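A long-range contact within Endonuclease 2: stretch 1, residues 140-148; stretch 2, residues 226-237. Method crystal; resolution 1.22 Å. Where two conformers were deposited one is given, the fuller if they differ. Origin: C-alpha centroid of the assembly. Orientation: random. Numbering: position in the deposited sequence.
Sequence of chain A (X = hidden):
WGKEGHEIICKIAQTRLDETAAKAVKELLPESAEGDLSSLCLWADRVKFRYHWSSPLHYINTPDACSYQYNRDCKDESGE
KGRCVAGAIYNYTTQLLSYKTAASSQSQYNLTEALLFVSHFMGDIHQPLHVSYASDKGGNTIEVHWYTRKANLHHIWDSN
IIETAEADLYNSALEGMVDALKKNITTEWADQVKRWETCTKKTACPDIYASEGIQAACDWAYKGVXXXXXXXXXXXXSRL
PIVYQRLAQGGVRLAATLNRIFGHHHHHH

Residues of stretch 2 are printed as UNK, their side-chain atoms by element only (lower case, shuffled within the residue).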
ATOM      1  N   ASN A 140      -7.993 -13.808  -2.116  1.00 11.51           N
ATOM      2  CA  ASN A 140      -8.119 -14.527  -0.861  1.00 12.57           C
ATOM      3  C   ASN A 140      -8.676 -15.933  -1.021  1.00 13.32           C
ATOM      4  O   ASN A 140      -8.350 -16.793  -0.214  1.00 16.42           O
ATOM      5  CB  ASN A 140      -8.956 -13.755   0.143  1.00 14.95           C
ATOM      6  CG  ASN A 140      -8.162 -12.726   0.878  1.00 16.02           C
ATOM      7  OD1 ASN A 140      -7.384 -13.063   1.774  1.00 18.46           O
ATOM      8  ND2 ASN A 140      -8.335 -11.462   0.513  1.00 17.75           N
ATOM      9  N   THR A 141      -9.474 -16.180  -2.061  1.00 13.67           N
ATOM     10  CA  THR A 141     -10.065 -17.502  -2.245  1.00 14.87           C
ATOM     11  C   THR A 141      -9.225 -18.402  -3.146  1.00 14.27           C
ATOM     12  O   THR A 141      -9.640 -19.523  -3.424  1.00 17.79           O
ATOM     13  CB  THR A 141     -11.491 -17.408  -2.817  1.00 18.63           C
ATOM     14  OG1 THR A 141     -11.422 -16.924  -4.153  1.00 21.28           O
ATOM     15  CG2 THR A 141     -12.378 -16.508  -1.977  1.00 23.10           C
ATOM     16  N   ILE A 142      -8.066 -17.923  -3.611  1.00 13.30           N
ATOM     17  CA  ILE A 142      -7.187 -18.718  -4.461  1.00 12.51           C
ATOM     18  C   ILE A 142      -6.170 -19.397  -3.548  1.00 12.32           C
ATOM     19  O   ILE A 142      -5.239 -18.768  -3.034  1.00 12.80           O
ATOM     20  CB  ILE A 142      -6.501 -17.864  -5.531  1.00 12.42           C
ATOM     21  CG1 ILE A 142      -7.540 -17.146  -6.387  1.00 13.78           C
ATOM     22  CG2 ILE A 142      -5.548 -18.723  -6.357  1.00 14.17           C
ATOM     23  CD1 ILE A 142      -6.939 -16.192  -7.386  1.00 15.71           C
ATOM     24  N   GLU A 143      -6.393 -20.679  -3.301  1.00 13.20           N
ATOM     25  CA  GLU A 143      -5.602 -21.448  -2.342  1.00 13.28           C
ATOM     26  C   GLU A 143      -4.518 -22.213  -3.091  1.00 12.60           C
ATOM     27  O   GLU A 143      -4.812 -23.011  -3.992  1.00 14.47           O
ATOM     28  CB  GLU A 143      -6.511 -22.408  -1.564  1.00 16.06           C
ATOM     29  CG  GLU A 143      -7.421 -21.699  -0.563  1.00 19.52           C
ATOM     30  CD  GLU A 143      -6.687 -21.111   0.658  1.00 22.48           C
ATOM     31  OE1 GLU A 143      -5.456 -21.284   0.823  1.00 25.08           O
ATOM     32  OE2 GLU A 143      -7.364 -20.472   1.486  1.00 27.73           O
ATOM     33  N   VAL A 144      -3.268 -21.929  -2.726  1.00 12.14           N
ATOM     34  CA  VAL A 144      -2.080 -22.475  -3.370  1.00 11.70           C
ATOM     35  C   VAL A 144      -1.120 -22.916  -2.271  1.00 12.01           C
ATOM     36  O   VAL A 144      -1.499 -23.009  -1.097  1.00 13.47           O
ATOM     37  CB  VAL A 144      -1.452 -21.444  -4.349  1.00 12.46           C
ATOM     38  CG1 VAL A 144      -2.415 -21.159  -5.484  1.00 13.63           C
ATOM     39  CG2 VAL A 144      -1.068 -20.147  -3.651  1.00 14.15           C
ATOM     40  N   HIS A 145       0.115 -23.216  -2.644  1.00 13.07           N
ATOM     41  CA  HIS A 145       1.190 -23.396  -1.683  1.00 12.41           C
ATOM     42  C   HIS A 145       2.248 -22.349  -1.969  1.00 11.66           C
ATOM     43  O   HIS A 145       2.547 -22.053  -3.131  1.00 12.91           O
ATOM     44  CB  HIS A 145       1.814 -24.796  -1.771  1.00 14.82           C
ATOM     45  CG  HIS A 145       1.049 -25.867  -1.022  1.00 22.10           C
ATOM     46  ND1 HIS A 145      -0.172 -26.342  -1.436  1.00 26.93           N
ATOM     47  CD2 HIS A 145       1.327 -26.531   0.129  1.00 24.91           C
ATOM     48  CE1 HIS A 145      -0.609 -27.268  -0.598  1.00 26.33           C
ATOM     49  NE2 HIS A 145       0.285 -27.398   0.368  1.00 27.14           N
ATOM     50  N   TRP A 146       2.802 -21.773  -0.903  1.00 10.38           N
ATOM     51  CA  TRP A 146       4.007 -20.950  -0.959  1.00  9.77           C
ATOM     52  C   TRP A 146       5.139 -21.849  -0.492  1.00  9.60           C
ATOM     53  O   TRP A 146       5.196 -22.232   0.678  1.00 10.49           O
ATOM     54  CB  TRP A 146       3.877 -19.718  -0.056  1.00  9.37           C
ATOM     55  CG  TRP A 146       5.073 -18.827  -0.149  1.00  9.42           C
ATOM     56  CD1 TRP A 146       5.997 -18.586   0.817  1.00  9.72           C
ATOM     57  CD2 TRP A 146       5.471 -18.063  -1.288  1.00  9.30           C
ATOM     58  NE1 TRP A 146       6.951 -17.718   0.349  1.00 10.12           N
ATOM     59  CE2 TRP A 146       6.645 -17.382  -0.940  1.00  9.15           C
ATOM     60  CE3 TRP A 146       4.959 -17.912  -2.585  1.00  9.75           C
ATOM     61  CZ2 TRP A 146       7.308 -16.560  -1.827  1.00 10.17           C
ATOM     62  CZ3 TRP A 146       5.617 -17.079  -3.460  1.00 10.37           C
ATOM     63  CH2 TRP A 146       6.779 -16.419  -3.081  1.00 10.55           C
ATOM     64  N   TYR A 147       5.981 -22.273  -1.424  1.00 10.15           N
ATOM     65  CA  TYR A 147       6.936 -23.349  -1.153  1.00 10.52           C
ATOM     66  C   TYR A 147       6.153 -24.526  -0.572  1.00 11.45           C
ATOM     67  O   TYR A 147       5.218 -24.984  -1.225  1.00 13.37           O
ATOM     68  CB  TYR A 147       8.141 -22.851  -0.343  1.00 10.64           C
ATOM     69  CG  TYR A 147       8.981 -21.849  -1.125  1.00 10.19           C
ATOM     70  CD1 TYR A 147       8.664 -20.500  -1.141  1.00 10.38           C
ATOM     71  CD2 TYR A 147      10.071 -22.254  -1.864  1.00 10.70           C
ATOM     72  CE1 TYR A 147       9.410 -19.590  -1.878  1.00 10.28           C
ATOM     73  CE2 TYR A 147      10.825 -21.357  -2.591  1.00 10.35           C
ATOM     74  CZ  TYR A 147      10.497 -20.014  -2.592  1.00  9.88           C
ATOM     75  OH  TYR A 147      11.217 -19.082  -3.295  1.00 10.84           O
ATOM     76  N   THR A 148       6.482 -25.008   0.616  1.00 11.77           N
ATOM     77  CA  THR A 148       5.843 -26.221   1.124  1.00 13.37           C
ATOM     78  C   THR A 148       4.568 -25.978   1.934  1.00 14.49           C
ATOM     79  O   THR A 148       3.951 -26.946   2.363  1.00 17.86           O
ATOM     80  CB  THR A 148       6.779 -27.048   2.001  1.00 15.22           C
ATOM     81  OG1 THR A 148       6.947 -26.371   3.249  1.00 16.50           O
ATOM     82  CG2 THR A 148       8.099 -27.306   1.331  1.00 16.47           C
ATOM     83  N   UNK A 226      -3.043 -21.002 -10.698  1.00 15.48           N
ATOM     84  CA  UNK A 226      -4.251 -21.792 -10.579  1.00 17.39           C
ATOM     85  C   UNK A 226      -4.309 -22.380  -9.189  1.00 15.55           C
ATOM     86  O   UNK A 226      -3.282 -22.762  -8.647  1.00 15.12           O
ATOM     87  o   UNK A 226      -4.062 -22.432 -12.929  1.00 25.78           O
ATOM     88  c   UNK A 226      -4.271 -22.953 -11.613  1.00 19.83           C
ATOM     89  c   UNK A 226      -5.585 -23.740 -11.566  1.00 24.08           C
ATOM     90  N   UNK A 227      -5.522 -22.456  -8.644  1.00 16.80           N
ATOM     91  CA  UNK A 227      -5.810 -23.139  -7.393  1.00 17.32           C
ATOM     92  C   UNK A 227      -5.003 -24.438  -7.347  1.00 16.18           C
ATOM     93  O   UNK A 227      -5.039 -25.217  -8.302  1.00 19.14           O
ATOM     94  c   UNK A 227      -7.817 -24.254  -6.140  1.00 23.26           C
ATOM     95  c   UNK A 227      -7.319 -23.453  -7.332  1.00 22.28           C
ATOM     96  o   UNK A 227      -8.508 -24.066  -3.896  1.00 34.14           O
ATOM     97  c   UNK A 227      -8.215 -23.427  -4.926  1.00 24.93           C
ATOM     98  o   UNK A 227      -8.267 -22.169  -4.960  1.00 28.14           O
ATOM     99  N   UNK A 228      -4.303 -24.682  -6.245  1.00 16.04           N
ATOM    100  CA  UNK A 228      -3.531 -25.906  -6.070  1.00 17.84           C
ATOM    101  C   UNK A 228      -2.080 -25.846  -6.520  1.00 17.89           C
ATOM    102  O   UNK A 228      -1.319 -26.768  -6.233  1.00 20.98           O
ATOM    103  N   UNK A 229      -1.684 -24.788  -7.226  1.00 15.60           N
ATOM    104  CA  UNK A 229      -0.293 -24.649  -7.664  1.00 15.53           C
ATOM    105  C   UNK A 229       0.649 -24.492  -6.477  1.00 14.70           C
ATOM    106  O   UNK A 229       0.238 -24.028  -5.409  1.00 16.08           O
ATOM    107  o   UNK A 229      -0.978 -24.726 -10.375  1.00 20.28           O
ATOM    108  o   UNK A 229      -0.656 -22.548 -10.695  1.00 19.35           O
ATOM    109  c   UNK A 229      -0.635 -23.591  -9.979  1.00 17.83           C
ATOM    110  c   UNK A 229      -0.114 -23.414  -8.561  1.00 15.54           C
ATOM    111  N   UNK A 230       1.910 -24.852  -6.692  1.00 14.19           N
ATOM    112  CA  UNK A 230       2.996 -24.496  -5.781  1.00 13.46           C
ATOM    113  C   UNK A 230       3.750 -23.331  -6.403  1.00 12.60           C
ATOM    114  O   UNK A 230       4.323 -23.441  -7.490  1.00 14.11           O
ATOM    115  o   UNK A 230       3.251 -26.675  -4.779  1.00 19.58           O
ATOM    116  c   UNK A 230       5.152 -25.223  -4.719  1.00 16.65           C
ATOM    117  c   UNK A 230       3.949 -25.673  -5.517  1.00 15.68           C
ATOM    118  N   UNK A 231       3.741 -22.222  -5.684  1.00 11.04           N
ATOM    119  CA  UNK A 231       4.507 -21.046  -6.059  0.70 10.34           C
ATOM    120  C   UNK A 231       5.782 -21.058  -5.236  1.00 10.57           C
ATOM    121  O   UNK A 231       5.745 -21.148  -4.003  1.00 11.72           O
ATOM    122  c   UNK A 231       2.478 -20.092  -8.046  0.70 13.68           C
ATOM    123  c   UNK A 231       2.383 -19.716  -6.573  0.70 12.16           C
ATOM    124  c   UNK A 231       1.766 -18.335  -6.376  0.70 11.42           C
ATOM    125  c   UNK A 231       3.710 -19.773  -5.812  0.70 10.20           C
ATOM    126  N   UNK A 232       6.913 -21.001  -5.925  1.00 10.26           N
ATOM    127  CA  UNK A 232       8.204 -21.132  -5.271  1.00 10.29           C
ATOM    128  C   UNK A 232       9.215 -20.271  -6.021  1.00  9.59           C
ATOM    129  O   UNK A 232       8.864 -19.157  -6.384  1.00  9.74           O
ATOM    130  o   UNK A 232       8.200 -25.789  -6.630  0.70 14.70           O
ATOM    131  c   UNK A 232       8.566 -22.592  -5.064  1.00 11.39           C
ATOM    132  o   UNK A 232       9.662 -25.158  -5.088  0.70 13.82           O
ATOM    133  c   UNK A 232       8.820 -24.904  -5.983  0.70 12.43           C
ATOM    134  c   UNK A 232       8.541 -23.446  -6.297  1.00 12.50           C
ATOM    135  N   UNK A 233      10.461 -20.704  -6.235  1.00  9.96           N
ATOM    136  CA  UNK A 233      11.483 -19.780  -6.731  1.00 10.21           C
ATOM    137  C   UNK A 233      11.097 -19.065  -8.027  1.00  9.76           C
ATOM    138  O   UNK A 233      11.337 -17.870  -8.157  1.00 10.15           O
ATOM    139  c   UNK A 233      12.835 -20.475  -6.927  1.00 10.97           C
ATOM    140  o   UNK A 233      13.253 -20.101  -4.589  1.00 12.84           O
ATOM    141  o   UNK A 233      14.790 -21.128  -5.765  1.00 14.54           O
ATOM    142  c   UNK A 233      13.672 -20.575  -5.660  1.00 12.33           C
ATOM    143  N   UNK A 234      10.535 -19.761  -9.012  1.00 10.36           N
ATOM    144  CA  UNK A 234      10.262 -19.107 -10.285  1.00 11.07           C
ATOM    145  C   UNK A 234       9.325 -17.913 -10.078  1.00  9.65           C
ATOM    146  O   UNK A 234       9.565 -16.817 -10.601  1.00 10.58           O
ATOM    147  c   UNK A 234       9.670 -20.088 -11.287  1.00 12.79           C
ATOM    148  c   UNK A 234       8.767 -20.533 -13.569  0.50 22.22           C
ATOM    149  c   UNK A 234       9.390 -19.505 -12.648  1.00 18.15           C
ATOM    150  o   UNK A 234       7.536 -20.731 -13.495  0.50 27.54           O
ATOM    151  o   UNK A 234       9.509 -21.151 -14.349  0.50 29.28           O
ATOM    152  N   UNK A 235       8.257 -18.122  -9.333  1.00  9.50           N
ATOM    153  CA  UNK A 235       7.301 -17.051  -9.064  1.00  9.13           C
ATOM    154  C   UNK A 235       7.933 -15.968  -8.193  1.00  8.72           C
ATOM    155  O   UNK A 235       7.771 -14.785  -8.447  1.00  8.88           O
ATOM    156  c   UNK A 235       3.649 -14.947  -7.170  1.00  9.03           C
ATOM    157  c   UNK A 235       2.828 -15.755  -9.262  1.00  9.43           C
ATOM    158  o   UNK A 235       1.632 -14.086  -8.019  1.00  9.32           O
ATOM    159  c   UNK A 235       4.876 -16.659  -8.327  1.00  8.99           C
ATOM    160  c   UNK A 235       4.722 -15.792  -7.251  1.00  9.15           C
ATOM    161  c   UNK A 235       2.691 -14.939  -8.162  1.00  8.61           C
ATOM    162  c   UNK A 235       3.913 -16.614  -9.332  1.00  9.74           C
ATOM    163  c   UNK A 235       6.042 -17.627  -8.421  1.00  9.48           C
ATOM    164  N   UNK A 236       8.635 -16.378  -7.147  1.00  8.50           N
ATOM    165  CA  UNK A 236       9.297 -15.465  -6.246  1.00  8.26           C
ATOM    166  C   UNK A 236      10.219 -14.509  -6.978  1.00  8.03           C
ATOM    167  O   UNK A 236      10.095 -13.293  -6.842  1.00  8.31           O
ATOM    168  c   UNK A 236      12.269 -15.439  -4.371  1.00 10.60           C
ATOM    169  c   UNK A 236      10.317 -14.634  -3.301  1.00  8.83           C
ATOM    170  c   UNK A 236      12.468 -13.902  -2.556  1.00 10.62           C
ATOM    171  c   UNK A 236      13.053 -14.691  -3.529  1.00 12.17           C
ATOM    172  c   UNK A 236      10.892 -15.432  -4.262  1.00  8.54           C
ATOM    173  c   UNK A 236      11.094 -13.882  -2.441  1.00  9.34           C
ATOM    174  c   UNK A 236      10.051 -16.273  -5.185  1.00  8.56           C
ATOM    175  N   UNK A 237      11.185 -15.032  -7.725  1.00  8.91           N
ATOM    176  CA  UNK A 237      12.176 -14.164  -8.346  1.00  9.31           C
ATOM    177  C   UNK A 237      11.570 -13.292  -9.424  1.00  9.29           C
ATOM    178  O   UNK A 237      12.000 -12.167  -9.626  1.00 10.48           O
ATOM    179  o   UNK A 237      16.742 -17.154  -4.957  1.00 14.57           O
ATOM    180  c   UNK A 237      13.350 -14.969  -8.900  1.00  9.70           C
ATOM    181  c   UNK A 237      15.229 -17.461  -6.772  1.00 13.31           C
ATOM    182  c   UNK A 237      15.900 -16.634  -5.913  1.00 12.26           C
ATOM    183  c   UNK A 237      14.240 -15.546  -7.836  1.00 10.11           C
ATOM    184  c   UNK A 237      15.768 -15.269  -6.029  1.00 12.22           C
ATOM    185  c   UNK A 237      14.403 -16.914  -7.722  1.00 11.76           C
ATOM    186  c   UNK A 237      14.939 -14.729  -6.993  1.00 11.42           C
TER
HETATM  187  O   HOH W   1      -5.944 -25.640  -3.209  1.00 34.49           O
HETATM  188  O   HOH W   2       4.278 -27.341  -2.192  1.00 23.09           O

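Position 226 has one carbon carrying an oxygen and a carbon, the fork of Thr 226. Its CB points away from stretch 1, and a polar side chain suits this exposed site.

Position 227 carries three carbons in a row, the third bearing two oxygens: Glu 227. One carboxylate oxygen, OE1, accepts a hydrogen bond from Glu 143 N at 2.9 Å, so an acid suits a place beside a free backbone NH.

Position 228 has no side-chain atoms and is Gly 228. With phi near 91°, a CB would be jammed against the preceding carbonyl oxygen. Its N donates to Glu 143 O at 2.9 Å.

Position 229 shows two carbons, the second with two oxygens: Asp 229. Its end leads away from stretch 1, and OD2 accepts from Thr 226 N at 2.8 Å, bracing the type II turn from 226 to 229. Its backbone O receives His 145 N at 2.9 Å.

Position 230 repeats the carbon bearing one oxygen and one carbon, hence Thr 230. A beta-branched residue is at home in a strand; a water joins its OG1 to Tyr 147 O.

Position 231 has four carbons forked at the second: Leu 231. Wholly apolar, it suits a buried site, with CB 3.9 Å from Trp 146 CE3 and CD1 4.3 Å from Val 144 CG2.

Position 232 has three carbons, the third carrying two oxygens: Glu 232, at the helix N-cap. Its CB rests 3.6 Å from Tyr 147 CD2, over the ring face, and the exposed site suits a charged end.

Position 233, two carbons with two terminal oxygens, is Asp 233; OD1 accepts from Tyr 147 OH at 2.6 Å.

Position 234 has three carbons, the third carrying two oxygens: Glu 234, out of contact, its charge suited to an exposed site.

Position 235 has one carbon, then a six-carbon ring bearing an oxygen: Tyr 235. The ring suits a buried site, CD1 lying 4.1 Å from Trp 146 CZ3, while OH is hydrogen-bonded elsewhere in the structure.

Position 236 has one carbon, then a six-carbon ring without oxygen: Phe 236, a buried apolar partner whose CD1 lies 3.9 Å from Trp 146 CZ2.

Position 237 has one carbon, then a six-carbon ring bearing an oxygen: Tyr 237, without contact here, its polar OH suiting an exposed site.

The contact works as a short parallel pairing. Leu 231 N donates to His 145 O and Tyr 147 N to Leu 231 O, each at 2.8 Å, continuing the ladder begun at Gly 228. Trp 146 and Leu 231 share one face, His 145 and Thr 230 the other, while Tyr 147 ties the strand to the first helical turn.

Stretch 2, residues 226-237: TEGDTLEDEYFY
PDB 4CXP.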